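Putative phosphomannomutase (Thermus thermophilus, PDB 1TUO) probably acts as a magnesium-dependent phosphosugar mutase of the phosphohexose mutase family, moving a phosphate between positions of a sugar. Local coordinates at residues W295-L300 with L304-T309; L274-F279 with K371-L376; R34-Y39 with R66-H71. All coordinates share one frame; numbering follows the deposited sequence.

Overall arrangement
Contacts 1 and 2 both lie in alpha/beta/alpha domain III, their centres are 10 Å apart, and contact 1 is nested inside the loop that contact 2 closes. They meet where Leu-304 CD1 lies 3.4 Å from Leu-276 CD1. Contact 3 sits on the opposite side of the molecule's centre, in domain I, with its nearest atoms about 27 Å from contact 1 and 26 Å from contact 2. Contacts 1 and 2 are partly buried and chiefly apolar, with an aromatic ring in contact 1, which adds a helical backbone bond and a bridging water, weakly held on one side. Contact 3 is buried, yet it alone carries a side-chain hydrogen bond between its segments, histidine to carboxylate.

Contact 1. Residues W295-L300 with L304-T309; sequences WLLDRL and LGFGVT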
loop_
_atom_site.group_PDB
_atom_site.type_symbol
_atom_site.label_atom_id
_atom_site.label_comp_id
_atom_site.label_asym_id
_atom_site.label_seq_id
_atom_site.Cartn_x
_atom_site.Cartn_y
_atom_site.Cartn_z
ATOM N N TRP A 295 -8.211 6.648 15.538
ATOM C CA TRP A 295 -8.303 8.025 15.993
ATOM C C TRP A 295 -7.120 8.378 16.886
ATOM O O TRP A 295 -7.040 9.493 17.398
ATOM C CB TRP A 295 -9.618 8.289 16.735
ATOM C CG TRP A 295 -9.964 7.296 17.791
ATOM C CD1 TRP A 295 -9.128 6.400 18.396
ATOM C CD2 TRP A 295 -11.250 7.112 18.385
ATOM N NE1 TRP A 295 -9.820 5.665 19.334
ATOM C CE2 TRP A 295 -11.126 6.085 19.348
ATOM C CE3 TRP A 295 -12.500 7.718 18.199
ATOM C CZ2 TRP A 295 -12.204 5.651 20.120
ATOM C CZ3 TRP A 295 -13.571 7.287 18.968
ATOM C CH2 TRP A 295 -13.415 6.263 19.917
ATOM N N LEU A 296 -6.205 7.432 17.088
ATOM C CA LEU A 296 -5.034 7.727 17.902
ATOM C C LEU A 296 -4.171 8.714 17.121
ATOM O O LEU A 296 -3.421 9.489 17.705
ATOM C CB LEU A 296 -4.225 6.459 18.212
ATOM C CG LEU A 296 -4.424 5.827 19.597
ATOM C CD1 LEU A 296 -5.781 5.135 19.660
ATOM C CD2 LEU A 296 -3.309 4.820 19.870
ATOM N N LEU A 297 -4.269 8.688 15.794
ATOM C CA LEU A 297 -3.469 9.620 15.002
ATOM C C LEU A 297 -3.974 11.041 15.254
ATOM O O LEU A 297 -3.178 11.969 15.449
ATOM C CB LEU A 297 -3.547 9.292 13.508
ATOM C CG LEU A 297 -2.683 10.176 12.599
ATOM C CD1 LEU A 297 -1.227 10.129 13.055
ATOM C CD2 LEU A 297 -2.808 9.695 11.164
ATOM N N ASP A 298 -5.296 11.212 15.255
ATOM C CA ASP A 298 -5.895 12.525 15.505
ATOM C C ASP A 298 -5.455 13.021 16.881
ATOM O O ASP A 298 -5.060 14.179 17.038
ATOM C CB ASP A 298 -7.428 12.446 15.492
ATOM C CG ASP A 298 -7.974 11.806 14.235
ATOM O OD1 ASP A 298 -8.787 12.455 13.546
ATOM O OD2 ASP A 298 -7.599 10.652 13.941
ATOM N N ARG A 299 -5.529 12.136 17.873
ATOM C CA ARG A 299 -5.143 12.484 19.241
ATOM C C ARG A 299 -3.660 12.834 19.322
ATOM O O ARG A 299 -3.280 13.796 19.994
ATOM C CB ARG A 299 -5.467 11.325 20.201
ATOM C CG ARG A 299 -5.034 11.547 21.661
ATOM C CD ARG A 299 -5.672 12.791 22.280
ATOM N NE ARG A 299 -7.097 12.625 22.561
ATOM C CZ ARG A 299 -7.592 11.945 23.593
ATOM N NH1 ARG A 299 -6.780 11.355 24.463
ATOM N NH2 ARG A 299 -8.908 11.861 23.760
ATOM N N LEU A 300 -2.818 12.067 18.633
ATOM C CA LEU A 300 -1.384 12.342 18.659
ATOM C C LEU A 300 -1.138 13.746 18.108
ATOM O O LEU A 300 -0.334 14.510 18.650
ATOM C CB LEU A 300 -0.623 11.310 17.820
ATOM C CG LEU A 300 0.904 11.312 17.930
ATOM C CD1 LEU A 300 1.321 10.904 19.343
ATOM C CD2 LEU A 300 1.496 10.343 16.911
ATOM N N LEU A 304 0.636 16.527 20.392
ATOM C CA LEU A 304 1.981 16.991 20.052
ATOM C C LEU A 304 2.082 18.239 19.179
ATOM O O LEU A 304 3.141 18.874 19.131
ATOM C CB LEU A 304 2.773 15.853 19.407
ATOM C CG LEU A 304 2.934 14.607 20.281
ATOM C CD1 LEU A 304 3.817 13.605 19.567
ATOM C CD2 LEU A 304 3.538 14.984 21.634
ATOM N N GLY A 305 1.010 18.582 18.473
ATOM C CA GLY A 305 1.047 19.784 17.660
ATOM C C GLY A 305 1.134 19.712 16.144
ATOM O O GLY A 305 1.888 20.477 15.539
ATOM N N PHE A 306 0.393 18.799 15.518
ATOM C CA PHE A 306 0.381 18.719 14.060
ATOM C C PHE A 306 -1.029 18.436 13.564
ATOM O O PHE A 306 -1.795 17.716 14.205
ATOM C CB PHE A 306 1.379 17.673 13.514
ATOM C CG PHE A 306 1.104 16.251 13.933
ATOM C CD1 PHE A 306 1.758 15.696 15.029
ATOM C CD2 PHE A 306 0.243 15.445 13.190
ATOM C CE1 PHE A 306 1.569 14.359 15.379
ATOM C CE2 PHE A 306 0.045 14.103 13.534
ATOM C CZ PHE A 306 0.711 13.561 14.629
ATOM N N GLY A 307 -1.373 19.023 12.426
ATOM C CA GLY A 307 -2.702 18.839 11.884
ATOM C C GLY A 307 -2.941 17.455 11.324
ATOM O O GLY A 307 -1.998 16.742 10.969
ATOM N N VAL A 308 -4.211 17.070 11.263
ATOM C CA VAL A 308 -4.588 15.770 10.722
ATOM C C VAL A 308 -5.771 15.949 9.791
ATOM O O VAL A 308 -6.813 16.470 10.188
ATOM C CB VAL A 308 -4.973 14.777 11.835
ATOM C CG1 VAL A 308 -5.384 13.441 11.220
ATOM C CG2 VAL A 308 -3.802 14.578 12.774
ATOM N N THR A 309 -5.592 15.528 8.542
ATOM C CA THR A 309 -6.637 15.620 7.536
ATOM C C THR A 309 -7.222 14.236 7.329
ATOM O O THR A 309 -6.481 13.278 7.166
ATOM C CB THR A 309 -6.066 16.118 6.198
ATOM O OG1 THR A 309 -5.592 17.462 6.357
ATOM C CG2 THR A 309 -7.135 16.073 5.109
HETATM O O HOH W 1 -9.039 14.811 10.997
#
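Leu-300 packs against both Leu-304 and Phe-306 where the chain leaves helix 296-304 and turns back into strand 308-311, the second half of a beta-alpha-beta unit that begins with strand 286-290. The last helical turn holds through Leu-304 N, which donates to Leu-300 O at 2.8 Å and 165°. Beside that bond the two leucines touch through their CD1 methyls, 3.7 Å apart. Gly-305 then leaves the helix with positive phi, and Phe-306 turns its ring back against the helix, onto Leu-300 and Leu-297. Its chi1 of 62° sets CG between the backbone N and the carbonyl carbon, and Phe-306 CZ lies 4.0 Å from Leu-300 CG. Leu-297 CD1 comes to the ring edge, near the ring plane, 4.2 Å from Phe-306 CE2, while Phe-328 meets the same ring edge-to-face. Val-308, already in the strand, turns its side chain to the helix, and its CG2 lies 3.8 Å from Leu-297 O and 4.0 Å from Asp-298 CA. Asp-298 makes its salt bridge to Lys-289 of the neighbouring strand through OD2. On the Asp-298 side, one water donates to Val-308 O at 2.9 Å and only weakly, at 3.5 Å, to Asp-298 OD1.

Contact 2. Residues L274-F279 with K371-L376; sequences LALYRF and KEVEAL
This is an apolar helix-to-helix contact within the alpha/beta/alpha domain III of the phosphohexose mutase fold, where a single leucine of 274-279, Leu-276, reaches three residues of 371-376. Helix 267-280 packs here against helix 366-377. The two segments cross steeply, with 80° between their directions, and their axes stay 10.6 Å apart at closest approach. At that spacing the backbones remain well separated and the gap is bridged by side chains, with Leu-276 contributing more than half of the buried surface.

Its CG stands anti to the backbone N (chi1 177°), which sends the two methyls forward as a fork. One prong, Leu-276 CD2, meets Val-373 CG2 at 3.8 Å, the two side chains lying alongside and pointing opposite ways. Leu-276 CD2 also touches Glu-372 CG, 4.0 Å away, in the aliphatic part of that side chain; the chain of Glu-372 bends at chi2 (73°), beyond this carbon. Leu-376 comes in at about a right angle to Leu-276 and offers its CD1 to both prongs.

Helix 296-304 supports Leu-276 as well, through Leu-300 and Leu-304, so this leucine joins three helices of the domain. Val-373 likewise touches Leu-296 of that helix, and the carbonyl of Leu-376 accepts a hydrogen bond from Arg-303. Leu-276 CD2 lies 3.9 Å from Leu-376 CD1. The tightest approach between the two segments is also methyl to methyl: Leu-276 CD1 is 3.6 Å from Leu-376 CD1.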
loop_
_atom_site.group_PDB
_atom_site.type_symbol
_atom_site.label_atom_id
_atom_site.label_comp_id
_atom_site.label_asym_id
_atom_site.label_seq_id
_atom_site.Cartn_x
_atom_site.Cartn_y
_atom_site.Cartn_z
ATOM N N LEU A 274 5.169 5.415 13.186
ATOM C CA LEU A 274 5.999 6.141 12.228
ATOM C C LEU A 274 5.668 7.630 12.222
ATOM O O LEU A 274 6.538 8.465 11.985
ATOM C CB LEU A 274 5.844 5.551 10.816
ATOM C CG LEU A 274 6.513 4.184 10.620
ATOM C CD1 LEU A 274 6.368 3.749 9.162
ATOM C CD2 LEU A 274 7.997 4.256 11.004
ATOM N N ALA A 275 4.414 7.978 12.494
ATOM C CA ALA A 275 4.051 9.389 12.528
ATOM C C ALA A 275 4.791 10.036 13.695
ATOM O O ALA A 275 5.333 11.133 13.569
ATOM C CB ALA A 275 2.542 9.561 12.708
ATOM N N LEU A 276 4.822 9.341 14.827
ATOM C CA LEU A 276 5.495 9.861 16.013
ATOM C C LEU A 276 6.989 10.006 15.764
ATOM O O LEU A 276 7.579 11.033 16.077
ATOM C CB LEU A 276 5.278 8.929 17.206
ATOM C CG LEU A 276 5.985 9.325 18.507
ATOM C CD1 LEU A 276 5.485 10.686 18.970
ATOM C CD2 LEU A 276 5.704 8.275 19.574
ATOM N N TYR A 277 7.591 8.965 15.206
ATOM C CA TYR A 277 9.018 8.974 14.916
ATOM C C TYR A 277 9.401 10.112 13.972
ATOM O O TYR A 277 10.344 10.859 14.242
ATOM C CB TYR A 277 9.435 7.633 14.307
ATOM C CG TYR A 277 10.896 7.584 13.912
ATOM C CD1 TYR A 277 11.275 7.472 12.575
ATOM C CD2 TYR A 277 11.896 7.680 14.875
ATOM C CE1 TYR A 277 12.621 7.459 12.209
ATOM C CE2 TYR A 277 13.244 7.669 14.520
ATOM C CZ TYR A 277 13.598 7.560 13.188
ATOM O OH TYR A 277 14.931 7.571 12.834
ATOM N N ARG A 278 8.666 10.257 12.874
ATOM C CA ARG A 278 8.970 11.308 11.910
ATOM C C ARG A 278 8.750 12.693 12.507
ATOM O O ARG A 278 9.521 13.618 12.244
ATOM C CB ARG A 278 8.128 11.124 10.639
ATOM C CG ARG A 278 8.615 9.973 9.762
ATOM C CD ARG A 278 7.590 9.571 8.699
ATOM N NE ARG A 278 7.416 10.547 7.619
ATOM C CZ ARG A 278 8.301 10.780 6.649
ATOM N NH1 ARG A 278 9.448 10.116 6.608
ATOM N NH2 ARG A 278 8.025 11.663 5.694
ATOM N N PHE A 279 7.706 12.837 13.317
ATOM C CA PHE A 279 7.437 14.121 13.944
ATOM C C PHE A 279 8.588 14.490 14.872
ATOM O O PHE A 279 9.045 15.638 14.888
ATOM C CB PHE A 279 6.150 14.073 14.762
ATOM C CG PHE A 279 5.915 15.311 15.573
ATOM C CD1 PHE A 279 5.347 16.437 14.997
ATOM C CD2 PHE A 279 6.304 15.362 16.907
ATOM C CE1 PHE A 279 5.171 17.603 15.739
ATOM C CE2 PHE A 279 6.134 16.521 17.655
ATOM C CZ PHE A 279 5.566 17.642 17.066
ATOM N N LYS A 371 3.792 1.644 22.686
ATOM C CA LYS A 371 3.379 1.868 24.073
ATOM C C LYS A 371 3.557 3.353 24.380
ATOM O O LYS A 371 2.796 3.937 25.151
ATOM C CB LYS A 371 4.241 1.043 25.032
ATOM C CG LYS A 371 4.115 -0.462 24.862
ATOM C CD LYS A 371 2.744 -0.969 25.259
ATOM C CE LYS A 371 2.660 -2.485 25.101
ATOM N NZ LYS A 371 1.339 -3.031 25.532
ATOM N N GLU A 372 4.573 3.953 23.764
ATOM C CA GLU A 372 4.860 5.370 23.937
ATOM C C GLU A 372 3.774 6.170 23.218
ATOM O O GLU A 372 3.385 7.253 23.658
ATOM C CB GLU A 372 6.246 5.696 23.363
ATOM C CG GLU A 372 6.623 7.174 23.336
ATOM C CD GLU A 372 6.950 7.760 24.708
ATOM O OE1 GLU A 372 7.327 7.003 25.631
ATOM O OE2 GLU A 372 6.848 8.996 24.848
ATOM N N VAL A 373 3.280 5.637 22.105
ATOM C CA VAL A 373 2.208 6.309 21.388
ATOM C C VAL A 373 0.987 6.313 22.304
ATOM O O VAL A 373 0.305 7.325 22.442
ATOM C CB VAL A 373 1.839 5.570 20.077
ATOM C CG1 VAL A 373 0.540 6.124 19.507
ATOM C CG2 VAL A 373 2.965 5.727 19.060
ATOM N N GLU A 374 0.716 5.174 22.929
ATOM C CA GLU A 374 -0.432 5.082 23.824
ATOM C C GLU A 374 -0.288 6.015 25.025
ATOM O O GLU A 374 -1.267 6.600 25.484
ATOM C CB GLU A 374 -0.634 3.629 24.271
ATOM C CG GLU A 374 -1.362 2.794 23.214
ATOM C CD GLU A 374 -1.441 1.314 23.542
ATOM O OE1 GLU A 374 -2.469 0.693 23.194
ATOM O OE2 GLU A 374 -0.481 0.767 24.125
ATOM N N ALA A 375 0.938 6.172 25.515
ATOM C CA ALA A 375 1.183 7.053 26.655
ATOM C C ALA A 375 0.953 8.514 26.270
ATOM O O ALA A 375 0.293 9.261 26.992
ATOM C CB ALA A 375 2.614 6.868 27.166
ATOM N N LEU A 376 1.505 8.918 25.132
ATOM C CA LEU A 376 1.362 10.292 24.664
ATOM C C LEU A 376 -0.067 10.663 24.263
ATOM O O LEU A 376 -0.450 11.829 24.339
ATOM C CB LEU A 376 2.310 10.542 23.485
ATOM C CG LEU A 376 3.807 10.427 23.791
ATOM C CD1 LEU A 376 4.615 10.578 22.499
ATOM C CD2 LEU A 376 4.209 11.505 24.808
#

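Contact 3. Residues R34-Y39 with R66-H71; sequences RLAEAY and RALSGH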
loop_
_atom_site.group_PDB
_atom_site.type_symbol
_atom_site.label_atom_id
_atom_site.label_comp_id
_atom_site.label_asym_id
_atom_site.label_seq_id
_atom_site.Cartn_x
_atom_site.Cartn_y
_atom_site.Cartn_z
ATOM N N ARG A 34 -7.937 -3.692 -25.434
ATOM C CA ARG A 34 -8.933 -2.634 -25.515
ATOM C C ARG A 34 -8.510 -1.531 -24.544
ATOM O O ARG A 34 -8.609 -0.338 -24.849
ATOM C CB ARG A 34 -10.315 -3.166 -25.133
ATOM C CG ARG A 34 -10.909 -4.124 -26.151
ATOM C CD ARG A 34 -12.189 -4.765 -25.625
ATOM N NE ARG A 34 -13.245 -3.793 -25.359
ATOM C CZ ARG A 34 -14.352 -4.061 -24.675
ATOM N NH1 ARG A 34 -14.548 -5.280 -24.182
ATOM N NH2 ARG A 34 -15.265 -3.114 -24.485
ATOM N N LEU A 35 -8.017 -1.933 -23.376
ATOM C CA LEU A 35 -7.579 -0.956 -22.384
ATOM C C LEU A 35 -6.341 -0.217 -22.896
ATOM O O LEU A 35 -6.209 0.995 -22.697
ATOM C CB LEU A 35 -7.264 -1.641 -21.052
ATOM C CG LEU A 35 -6.813 -0.726 -19.907
ATOM C CD1 LEU A 35 -7.846 0.374 -19.677
ATOM C CD2 LEU A 35 -6.625 -1.549 -18.644
ATOM N N ALA A 36 -5.446 -0.941 -23.564
ATOM C CA ALA A 36 -4.228 -0.334 -24.097
ATOM C C ALA A 36 -4.580 0.751 -25.105
ATOM O O ALA A 36 -3.991 1.831 -25.099
ATOM C CB ALA A 36 -3.351 -1.390 -24.752
ATOM N N GLU A 37 -5.547 0.460 -25.969
ATOM C CA GLU A 37 -5.980 1.424 -26.976
ATOM C C GLU A 37 -6.528 2.683 -26.313
ATOM O O GLU A 37 -6.231 3.803 -26.738
ATOM C CB GLU A 37 -7.062 0.809 -27.869
ATOM C CG GLU A 37 -7.446 1.680 -29.058
ATOM C CD GLU A 37 -6.388 1.690 -30.149
ATOM O OE1 GLU A 37 -6.445 2.582 -31.022
ATOM O OE2 GLU A 37 -5.508 0.801 -30.149
ATOM N N ALA A 38 -7.336 2.498 -25.274
ATOM C CA ALA A 38 -7.931 3.618 -24.552
ATOM C C ALA A 38 -6.853 4.482 -23.919
ATOM O O ALA A 38 -6.869 5.705 -24.029
ATOM C CB ALA A 38 -8.863 3.101 -23.470
ATOM N N TYR A 39 -5.919 3.827 -23.242
ATOM C CA TYR A 39 -4.834 4.524 -22.572
ATOM C C TYR A 39 -3.925 5.263 -23.553
ATOM O O TYR A 39 -3.538 6.410 -23.309
ATOM C CB TYR A 39 -4.024 3.518 -21.745
ATOM C CG TYR A 39 -2.958 4.141 -20.879
ATOM C CD1 TYR A 39 -3.255 5.211 -20.030
ATOM C CD2 TYR A 39 -1.660 3.639 -20.879
ATOM C CE1 TYR A 39 -2.279 5.766 -19.198
ATOM C CE2 TYR A 39 -0.679 4.184 -20.052
ATOM C CZ TYR A 39 -0.993 5.242 -19.218
ATOM O OH TYR A 39 -0.025 5.773 -18.391
ATOM N N ARG A 66 4.058 -7.242 -21.377
ATOM C CA ARG A 66 4.750 -7.179 -22.656
ATOM C C ARG A 66 3.751 -6.792 -23.747
ATOM O O ARG A 66 4.065 -6.006 -24.640
ATOM C CB ARG A 66 5.393 -8.532 -22.988
ATOM C CG ARG A 66 6.580 -8.901 -22.101
ATOM C CD ARG A 66 7.382 -10.058 -22.699
ATOM N NE ARG A 66 6.598 -11.285 -22.806
ATOM C CZ ARG A 66 6.435 -12.165 -21.821
ATOM N NH1 ARG A 66 7.006 -11.962 -20.642
ATOM N NH2 ARG A 66 5.699 -13.251 -22.017
ATOM N N ALA A 67 2.540 -7.336 -23.652
ATOM C CA ALA A 67 1.493 -7.055 -24.631
ATOM C C ALA A 67 1.094 -5.582 -24.576
ATOM O O ALA A 67 0.934 -4.930 -25.611
ATOM C CB ALA A 67 0.276 -7.937 -24.362
ATOM N N LEU A 68 0.932 -5.062 -23.365
ATOM C CA LEU A 68 0.560 -3.659 -23.199
ATOM C C LEU A 68 1.676 -2.746 -23.713
ATOM O O LEU A 68 1.413 -1.744 -24.386
ATOM C CB LEU A 68 0.272 -3.356 -21.721
ATOM C CG LEU A 68 0.041 -1.889 -21.342
ATOM C CD1 LEU A 68 -1.152 -1.330 -22.106
ATOM C CD2 LEU A 68 -0.180 -1.780 -19.830
ATOM N N SER A 69 2.920 -3.097 -23.403
ATOM C CA SER A 69 4.067 -2.297 -23.826
ATOM C C SER A 69 4.141 -2.229 -25.346
ATOM O O SER A 69 4.305 -1.152 -25.930
ATOM C CB SER A 69 5.363 -2.890 -23.258
ATOM O OG SER A 69 5.354 -2.855 -21.833
ATOM N N GLY A 70 4.011 -3.384 -25.988
ATOM C CA GLY A 70 4.068 -3.424 -27.437
ATOM C C GLY A 70 2.950 -2.614 -28.069
ATOM O O GLY A 70 3.179 -1.880 -29.032
ATOM N N HIS A 71 1.739 -2.744 -27.535
ATOM C CA HIS A 71 0.598 -2.013 -28.073
ATOM C C HIS A 71 0.800 -0.497 -27.982
ATOM O O HIS A 71 0.577 0.233 -28.961
ATOM C CB HIS A 71 -0.685 -2.419 -27.332
ATOM C CG HIS A 71 -1.945 -1.978 -28.016
ATOM N ND1 HIS A 71 -2.951 -2.856 -28.361
ATOM C CD2 HIS A 71 -2.362 -0.753 -28.414
ATOM C CE1 HIS A 71 -3.933 -2.191 -28.944
ATOM N NE2 HIS A 71 -3.601 -0.911 -28.989
#
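The imidazole of His-71 is held in two ways by neighbouring residues of the facing helix: Ala-36 lies over one of its faces and Glu-37 comes to its edge. Ala-36 CB sits 3.8 Å from the centroid of the His-71 ring, a CH-pi contact displaced toward the CG side. Ala-36 CB is 3.6 Å from His-71 CG. At the edge, NE2 of His-71 donates to OE2 of Glu-37 over 2.8 Å, with an N-H...O angle of 165°. The acceptor lies almost exactly in the ring plane and is met nearly along its C-O axis. Carboxylate and imidazole planes are nevertheless turned 70° apart, and the two side chains cross at about a right angle. Glu-37 gets there by a bend at chi2, which brings its carboxylate round to the histidine.

The two segments belong to helix 29-45 and helix 61-75 of the alpha/beta/alpha domain I, neighbours in the fold joined through strand 50-55. They run at 39° to each other with their axes 9.5 Å apart at closest approach. The nearest CA atoms across the segments are those of Ala-36 and Leu-68, 5.9 Å apart, where the small alanine lets the backbones approach. Leu-68 presses CD1 against Ala-36 CB at 3.4 Å, tighter than usual for two carbons.

Further partners fix both polar groups. Glu-37 OE1 forms a salt bridge with Arg-41, one turn on, so the carboxylate is gripped at both oxygens, which probably favours its charged form. On the other side of the imidazole, ND1 of His-71 is hydrogen-bonded to ND1 of His-33.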